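Local coordinates for protein glycerate kinase, putative (Thermotoga maritima, PDB 2B8N) that catalyses the ATP-dependent phosphorylation of D-glycerate to 2-phosphoglycerate, a magnesium-requiring step in the degradation of serine via 3-hydroxypyruvate, at residues 300-305 against 317-322; 269-274 against 279-284; 392-397 against 401-406. All coordinates share one frame; numbering follows the deposited sequence.

Interaction 1 of 3, residues 300-305 against 317-322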
# COMPACT_ATOMS: atom_id res chain seq x y z
N ALA A 300 -7.56 15.59 16.93
CA ALA A 300 -7.98 15.96 18.28
C ALA A 300 -8.81 17.26 18.30
O ALA A 300 -9.83 17.31 18.96
CB ALA A 300 -6.77 16.08 19.17
N SER A 301 -8.39 18.28 17.56
CA SER A 301 -9.12 19.56 17.54
C SER A 301 -10.49 19.41 16.96
O SER A 301 -11.42 20.09 17.41
CB SER A 301 -8.38 20.63 16.73
OG SER A 301 -7.08 20.87 17.23
N ILE A 302 -10.62 18.55 15.95
CA ILE A 302 -11.95 18.24 15.37
C ILE A 302 -12.82 17.48 16.38
O ILE A 302 -13.98 17.83 16.56
CB ILE A 302 -11.86 17.45 14.04
CG1 ILE A 302 -11.03 18.21 13.00
CG2 ILE A 302 -13.25 17.20 13.45
CD1 ILE A 302 -10.72 17.37 11.74
N MSE A 303 -12.24 16.51 17.07
CA MSE A 303 -12.98 15.77 18.11
C MSE A 303 -13.52 16.70 19.23
O MSE A 303 -14.63 16.51 19.73
CB MSE A 303 -12.13 14.64 18.69
CG MSE A 303 -11.81 13.58 17.62
SE MSE A 303 -10.50 12.22 18.06
CE MSE A 303 -11.35 11.41 19.51
N LYS A 304 -12.73 17.72 19.59
CA LYS A 304 -13.14 18.69 20.60
C LYS A 304 -14.28 19.55 20.08
O LYS A 304 -15.17 19.95 20.84
CB LYS A 304 -11.97 19.58 21.04
CG LYS A 304 -10.73 18.82 21.59
CD LYS A 304 -9.88 19.71 22.47
CE LYS A 304 -8.43 19.74 22.07
NZ LYS A 304 -7.83 21.08 22.38
N GLU A 305 -14.28 19.84 18.78
CA GLU A 305 -15.37 20.60 18.21
C GLU A 305 -16.68 19.81 18.32
O GLU A 305 -17.72 20.36 18.69
CB GLU A 305 -15.07 20.98 16.77
CG GLU A 305 -15.88 22.16 16.24
CD GLU A 305 -15.58 23.49 16.94
OE1 GLU A 305 -14.52 23.64 17.61
OE2 GLU A 305 -16.44 24.39 16.80
N ALA A 317 -20.82 10.59 17.40
CA ALA A 317 -20.17 10.86 16.10
C ALA A 317 -19.00 9.93 15.87
O ALA A 317 -18.37 9.49 16.82
CB ALA A 317 -19.72 12.34 16.00
N ALA A 318 -18.76 9.66 14.59
CA ALA A 318 -17.61 8.90 14.14
C ALA A 318 -16.95 9.64 12.97
O ALA A 318 -17.53 9.72 11.89
CB ALA A 318 -18.00 7.50 13.73
N LEU A 319 -15.76 10.19 13.22
CA LEU A 319 -14.97 10.89 12.22
C LEU A 319 -13.99 9.91 11.62
O LEU A 319 -13.24 9.28 12.37
CB LEU A 319 -14.20 12.03 12.87
CG LEU A 319 -14.99 13.12 13.59
CD1 LEU A 319 -14.04 13.94 14.37
CD2 LEU A 319 -15.75 14.01 12.61
N ILE A 320 -13.94 9.80 10.29
CA ILE A 320 -13.04 8.83 9.62
C ILE A 320 -11.94 9.51 8.78
O ILE A 320 -12.22 10.39 7.95
CB ILE A 320 -13.83 7.80 8.73
CG1 ILE A 320 -14.75 6.91 9.59
CG2 ILE A 320 -12.86 6.90 7.89
CD1 ILE A 320 -16.18 7.22 9.44
N PHE A 321 -10.70 9.06 8.99
CA PHE A 321 -9.53 9.57 8.24
C PHE A 321 -8.68 8.43 7.65
O PHE A 321 -8.48 7.37 8.26
CB PHE A 321 -8.65 10.44 9.14
CG PHE A 321 -9.42 11.49 9.92
CD1 PHE A 321 -10.04 11.16 11.10
CD2 PHE A 321 -9.47 12.80 9.48
CE1 PHE A 321 -10.72 12.14 11.84
CE2 PHE A 321 -10.17 13.78 10.21
CZ PHE A 321 -10.79 13.44 11.38
N GLY A 322 -8.20 8.66 6.43
CA GLY A 322 -7.31 7.73 5.75
C GLY A 322 -6.20 8.49 5.07
O GLY A 322 -6.38 9.63 4.68
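Ile302 reaches from helix 292-309 toward the strand and divides its two branches between Leu319 and Phe321. With CG2 anti to the backbone N and CG1 beside it (chi1 -58°), the short branch is directed at Leu319 and the long one at Phe321. The methyl CG2 of Ile302 lies 3.5 Å from CD1 of Leu319, the two side chains meeting at a slant; the other Leu319 methyl, CD2, also comes within 4.1 Å of Ile302 CG2. The longer branch runs on to Phe321, whose side chain approaches from the opposite direction. There CD1 of Ile302 sits at the rim of the ring, near its plane, 3.9 Å from both CE2 and CZ of Phe321, so the methyl meets the ring edge rather than a face. Met303, present as selenomethionine, brings its CG to 4.0 Å from Leu319 CD1, which therefore rests against two successive helix residues.

Helix 292-309 is the connection between the parallel neighbouring strands 280-285 and 317-323, which makes this a beta-alpha-beta crossover; helix and strand segments run nearly antiparallel, at 159°, with axes 10.1 Å apart. Leu319 and Phe321, two residues apart on the strand, both point to this helix, whereas Ala318 and Ile320 between them meet helix 263-276. Apolar side chains suit this interface, which no hydrogen bond crosses and where three of the four touching residues are buried. An alanine in place of Ile302 removes both branches, and would probably leave a gap beside Leu319 CD1 and the edge of the Phe321 ring unfilled. On the neighbouring, antiparallel strand 422-428, Leu319 touches Ile428 and Phe321 touches Ile424, while Met303 touches Leu349 in a loop.

Interaction 2 of 3, residues 269-274 against 279-284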
# COMPACT_ATOMS: atom_id res chain seq x y z
N GLU A 269 -15.99 1.51 4.27
CA GLU A 269 -16.49 0.42 5.09
C GLU A 269 -16.59 0.84 6.54
O GLU A 269 -17.57 0.51 7.22
CB GLU A 269 -15.60 -0.82 4.96
CG GLU A 269 -16.20 -2.08 5.60
CD GLU A 269 -17.36 -2.65 4.82
OE1 GLU A 269 -17.83 -1.96 3.89
OE2 GLU A 269 -17.83 -3.78 5.15
N ALA A 270 -15.61 1.59 7.03
CA ALA A 270 -15.68 2.07 8.41
C ALA A 270 -16.87 3.00 8.55
O ALA A 270 -17.60 2.91 9.53
CB ALA A 270 -14.44 2.77 8.80
N LYS A 271 -17.09 3.87 7.56
CA LYS A 271 -18.27 4.76 7.58
C LYS A 271 -19.59 4.00 7.70
O LYS A 271 -20.48 4.38 8.50
CB LYS A 271 -18.37 5.65 6.34
CG LYS A 271 -19.65 6.49 6.29
CD LYS A 271 -19.55 7.62 5.27
CE LYS A 271 -20.88 8.34 5.08
NZ LYS A 271 -20.87 9.27 3.93
N SER A 272 -19.74 2.95 6.91
CA SER A 272 -20.98 2.21 6.94
C SER A 272 -21.08 1.31 8.19
O SER A 272 -22.17 1.12 8.69
CB SER A 272 -21.17 1.44 5.64
OG SER A 272 -20.87 0.09 5.85
N LEU A 273 -19.97 0.78 8.69
CA LEU A 273 -19.98 -0.01 9.93
C LEU A 273 -20.37 0.87 11.11
O LEU A 273 -21.14 0.46 11.97
CB LEU A 273 -18.61 -0.67 10.18
CG LEU A 273 -18.25 -1.89 9.31
CD1 LEU A 273 -16.74 -2.16 9.34
CD2 LEU A 273 -18.96 -3.15 9.72
N ALA A 274 -19.82 2.09 11.14
CA ALA A 274 -20.14 3.08 12.17
C ALA A 274 -21.61 3.50 12.14
O ALA A 274 -22.25 3.56 13.18
CB ALA A 274 -19.26 4.30 12.01
N PHE A 279 -23.95 5.54 14.88
CA PHE A 279 -23.12 6.76 14.85
C PHE A 279 -23.45 7.66 13.67
O PHE A 279 -23.67 7.18 12.57
CB PHE A 279 -21.63 6.42 14.78
CG PHE A 279 -21.06 5.94 16.07
CD1 PHE A 279 -20.84 6.84 17.12
CD2 PHE A 279 -20.78 4.60 16.27
CE1 PHE A 279 -20.35 6.40 18.34
CE2 PHE A 279 -20.29 4.14 17.49
CZ PHE A 279 -20.08 5.04 18.53
N ASN A 280 -23.47 8.96 13.91
CA ASN A 280 -23.43 9.90 12.83
C ASN A 280 -21.99 9.84 12.32
O ASN A 280 -21.07 10.19 13.06
CB ASN A 280 -23.76 11.33 13.31
CG ASN A 280 -25.15 11.45 13.92
OD1 ASN A 280 -26.15 10.93 13.38
ND2 ASN A 280 -25.22 12.14 15.06
N ALA A 281 -21.79 9.37 11.09
CA ALA A 281 -20.45 9.10 10.58
C ALA A 281 -20.17 9.84 9.30
O ALA A 281 -21.03 9.91 8.41
CB ALA A 281 -20.27 7.62 10.34
N GLU A 282 -18.95 10.41 9.21
CA GLU A 282 -18.46 10.98 7.94
C GLU A 282 -16.94 10.78 7.76
O GLU A 282 -16.19 10.66 8.75
CB GLU A 282 -18.85 12.46 7.77
CG GLU A 282 -18.60 13.05 6.39
CD GLU A 282 -19.33 12.32 5.24
OE1 GLU A 282 -19.00 11.15 4.90
OE2 GLU A 282 -20.24 12.94 4.64
N ILE A 283 -16.54 10.74 6.50
CA ILE A 283 -15.16 10.72 6.08
C ILE A 283 -14.69 12.13 5.86
O ILE A 283 -15.19 12.82 4.97
CB ILE A 283 -15.01 9.96 4.75
CG1 ILE A 283 -15.38 8.48 4.94
CG2 ILE A 283 -13.58 10.09 4.22
CD1 ILE A 283 -15.52 7.69 3.64
N ILE A 284 -13.70 12.56 6.64
CA ILE A 284 -13.15 13.93 6.53
C ILE A 284 -12.12 14.05 5.41
O ILE A 284 -12.07 15.05 4.69
CB ILE A 284 -12.52 14.36 7.82
CG1 ILE A 284 -13.55 14.30 8.96
CG2 ILE A 284 -11.97 15.77 7.69
CD1 ILE A 284 -14.82 15.10 8.68
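Lys271 and Glu282 form a salt bridge across the contact, with NZ of Lys271 2.8 Å from OE1 of Glu282. The ammonium comes to the syn side of that oxygen, 29° out of the carboxylate plane. The same OE1 accepts a second bond through its anti lone pair, from Ile283 N at 3.0 Å, so one oxygen is gripped by a side chain and by the strand's own backbone, which should limit rotation of the carboxylate. With CG anti to the backbone N (chi1 175°) and the rest of the chain extended, Lys271 lies alongside Glu282, both pointing the same way; lysine suits this place because its aliphatic length spans the edge of the contact, CE passing 3.7 Å from Ala281 O.

At the turn end, Phe279 N donates to Ala274 O at 3.1 Å, tying the helix to the start of the strand. That carbonyl oxygen also lies in the plane of the Phe279 ring, at its edge, beside CD2. Between these polar points the packing is made by alanine methyls and by the Lys271 methylenes, which also lie beside Ile283. Ala274 CB and Ala281 CB are 3.9 Å apart, and Ala281 CB sits 3.7 Å from Lys271 O. Such methyls allow the axes to approach to 7.6 Å. Phe279 extends the apolar layer to Leu22 of helix 17-32 and to Val429. The arrangement is an alpha-beta hairpin: after helix 263-276 the chain turns and strand 280-285 runs back along it, the segments at 170°, packing the helix on a face of the mixed sheet whose edge strand within this chain is 280-285.

Interaction 3 of 3, residues 392-397 against 401-406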
# COMPACT_ATOMS: atom_id res chain seq x y z
N TYR A 392 5.37 13.89 26.34
CA TYR A 392 6.13 14.71 25.35
C TYR A 392 7.53 14.17 25.11
O TYR A 392 8.04 14.24 24.00
CB TYR A 392 6.28 16.16 25.79
CG TYR A 392 4.99 16.91 25.87
CD1 TYR A 392 4.46 17.56 24.74
CD2 TYR A 392 4.28 16.97 27.07
CE1 TYR A 392 3.25 18.25 24.81
CE2 TYR A 392 3.07 17.66 27.16
CZ TYR A 392 2.56 18.30 26.03
OH TYR A 392 1.36 18.98 26.14
N GLN A 393 8.15 13.65 26.16
CA GLN A 393 9.49 13.11 26.04
C GLN A 393 9.53 11.84 25.16
O GLN A 393 10.51 11.63 24.42
CB GLN A 393 10.09 12.88 27.43
CG GLN A 393 11.58 13.19 27.54
CD GLN A 393 11.91 14.63 27.17
OE1 GLN A 393 12.72 14.89 26.27
NE2 GLN A 393 11.26 15.58 27.85
N TYR A 394 8.49 11.00 25.22
CA TYR A 394 8.42 9.81 24.36
C TYR A 394 8.24 10.20 22.92
O TYR A 394 8.82 9.61 22.02
CB TYR A 394 7.29 8.87 24.80
CG TYR A 394 7.69 8.09 26.02
CD1 TYR A 394 8.56 7.03 25.92
CD2 TYR A 394 7.26 8.47 27.27
CE1 TYR A 394 8.96 6.34 27.03
CE2 TYR A 394 7.66 7.79 28.39
CZ TYR A 394 8.51 6.73 28.27
OH TYR A 394 8.90 6.04 29.40
N LEU A 395 7.45 11.24 22.71
CA LEU A 395 7.20 11.75 21.38
C LEU A 395 8.47 12.45 20.86
O LEU A 395 8.94 12.16 19.76
CB LEU A 395 5.98 12.67 21.41
CG LEU A 395 5.17 12.98 20.14
CD1 LEU A 395 4.75 11.77 19.27
CD2 LEU A 395 3.94 13.77 20.57
N LYS A 396 9.07 13.32 21.66
CA LYS A 396 10.30 14.00 21.22
C LYS A 396 11.36 13.00 20.78
O LYS A 396 12.13 13.26 19.86
CB LYS A 396 10.87 14.92 22.33
CG LYS A 396 12.24 15.59 21.96
CD LYS A 396 12.84 16.46 23.08
CE LYS A 396 12.00 17.70 23.35
NZ LYS A 396 12.72 18.65 24.23
N ASN A 397 11.40 11.86 21.44
CA ASN A 397 12.43 10.87 21.19
C ASN A 397 12.02 9.80 20.16
O ASN A 397 12.76 8.84 19.94
CB ASN A 397 12.82 10.24 22.52
CG ASN A 397 14.19 9.64 22.51
OD1 ASN A 397 15.18 10.31 22.18
ND2 ASN A 397 14.29 8.38 22.91
N TYR A 401 5.90 3.72 20.54
CA TYR A 401 5.57 2.32 20.90
C TYR A 401 5.55 2.11 22.40
O TYR A 401 4.56 1.59 22.93
CB TYR A 401 6.57 1.33 20.28
CG TYR A 401 6.27 -0.12 20.54
CD1 TYR A 401 6.68 -0.74 21.72
CD2 TYR A 401 5.61 -0.90 19.61
CE1 TYR A 401 6.42 -2.09 21.96
CE2 TYR A 401 5.35 -2.25 19.84
CZ TYR A 401 5.76 -2.84 21.03
OH TYR A 401 5.51 -4.17 21.27
N ASN A 402 6.64 2.50 23.05
CA ASN A 402 6.85 2.28 24.50
C ASN A 402 5.87 3.07 25.36
O ASN A 402 5.42 2.57 26.37
CB ASN A 402 8.29 2.62 24.92
CG ASN A 402 9.29 1.54 24.54
OD1 ASN A 402 8.93 0.41 24.28
ND2 ASN A 402 10.56 1.90 24.53
N ALA A 403 5.55 4.29 24.96
CA ALA A 403 4.59 5.10 25.68
C ALA A 403 3.22 4.45 25.67
O ALA A 403 2.53 4.43 26.70
CB ALA A 403 4.50 6.48 25.08
N LEU A 404 2.83 3.90 24.52
CA LEU A 404 1.54 3.23 24.35
C LEU A 404 1.49 1.86 25.06
O LEU A 404 0.47 1.52 25.65
CB LEU A 404 1.19 3.10 22.87
CG LEU A 404 1.10 4.39 22.03
CD1 LEU A 404 1.08 4.07 20.54
CD2 LEU A 404 -0.13 5.25 22.39
N LYS A 405 2.57 1.08 25.02
CA LYS A 405 2.60 -0.20 25.77
C LYS A 405 2.39 0.02 27.27
O LYS A 405 1.64 -0.70 27.92
CB LYS A 405 3.90 -1.00 25.55
N LYS A 406 3.04 1.05 27.82
CA LYS A 406 2.98 1.36 29.24
C LYS A 406 1.60 1.79 29.69
O LYS A 406 1.27 1.73 30.88
CB LYS A 406 3.95 2.49 29.61
CG LYS A 406 5.39 2.08 29.74
CD LYS A 406 6.29 3.29 29.98
CE LYS A 406 7.75 2.92 29.86
NZ LYS A 406 8.11 1.94 30.89
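Tyr394 carries the apolar part of this contact, its CB lying 3.7 Å from the CB of Ala403. The same methyl is 3.7 Å from CG of Tyr394, and Ala403 CA lies over one face of the ring. Alanine suits this point because a small side chain lets the aromatic ring lie close to the helix backbone, where the two segments have their closest CA atoms, Tyr394 and Ala403. With CG of Tyr394 anti to its carbonyl carbon (chi1 -77°), the ring runs from beside Ala403 toward Lys406, roughly along the helix. There Lys406 crosses it at about a right angle, its CE 3.4 Å from Tyr394 OH. Asn402 adds a looser touch, its CB 4.3 Å from Tyr394 CE1.

The polar interactions lead to Glu389: Tyr394 OH hydrogen-bonds its OE1 at the more exposed end, whereas Lys406 NZ is only weakly paired, at long range, with its OE2.

The two short helices form a helical hairpin, 147° between directions. With no hydrogen bond between the segments, it is held across this contact by packing, and Glu389, by bonding the Tyr394 hydroxyl, is likely to fix the far end of the ring.

Interactions 1 and 2 are adjacent, their centres 11 Å apart, because strands 317-323 and 280-285 are parallel neighbours in the mixed sheet. Probable backbone hydrogen bonds join them: Ala318 N to Asn280 O at 2.8 Å and Ile320 N to Glu282 O at 2.9 Å. Phe321 CE2 also packs 3.4 Å from Ile284 CB. Helices 263-276 and 292-309 lie against opposite faces of this sheet, giving a helix-sheet-helix layering. Interaction 3 is more remote, its centre 22 Å from that of interaction 1, with nearest atoms about 10 Å apart, and 29 Å from that of interaction 2. No ligand or annotated catalytic residue lies in any of the three, and each reads as structural.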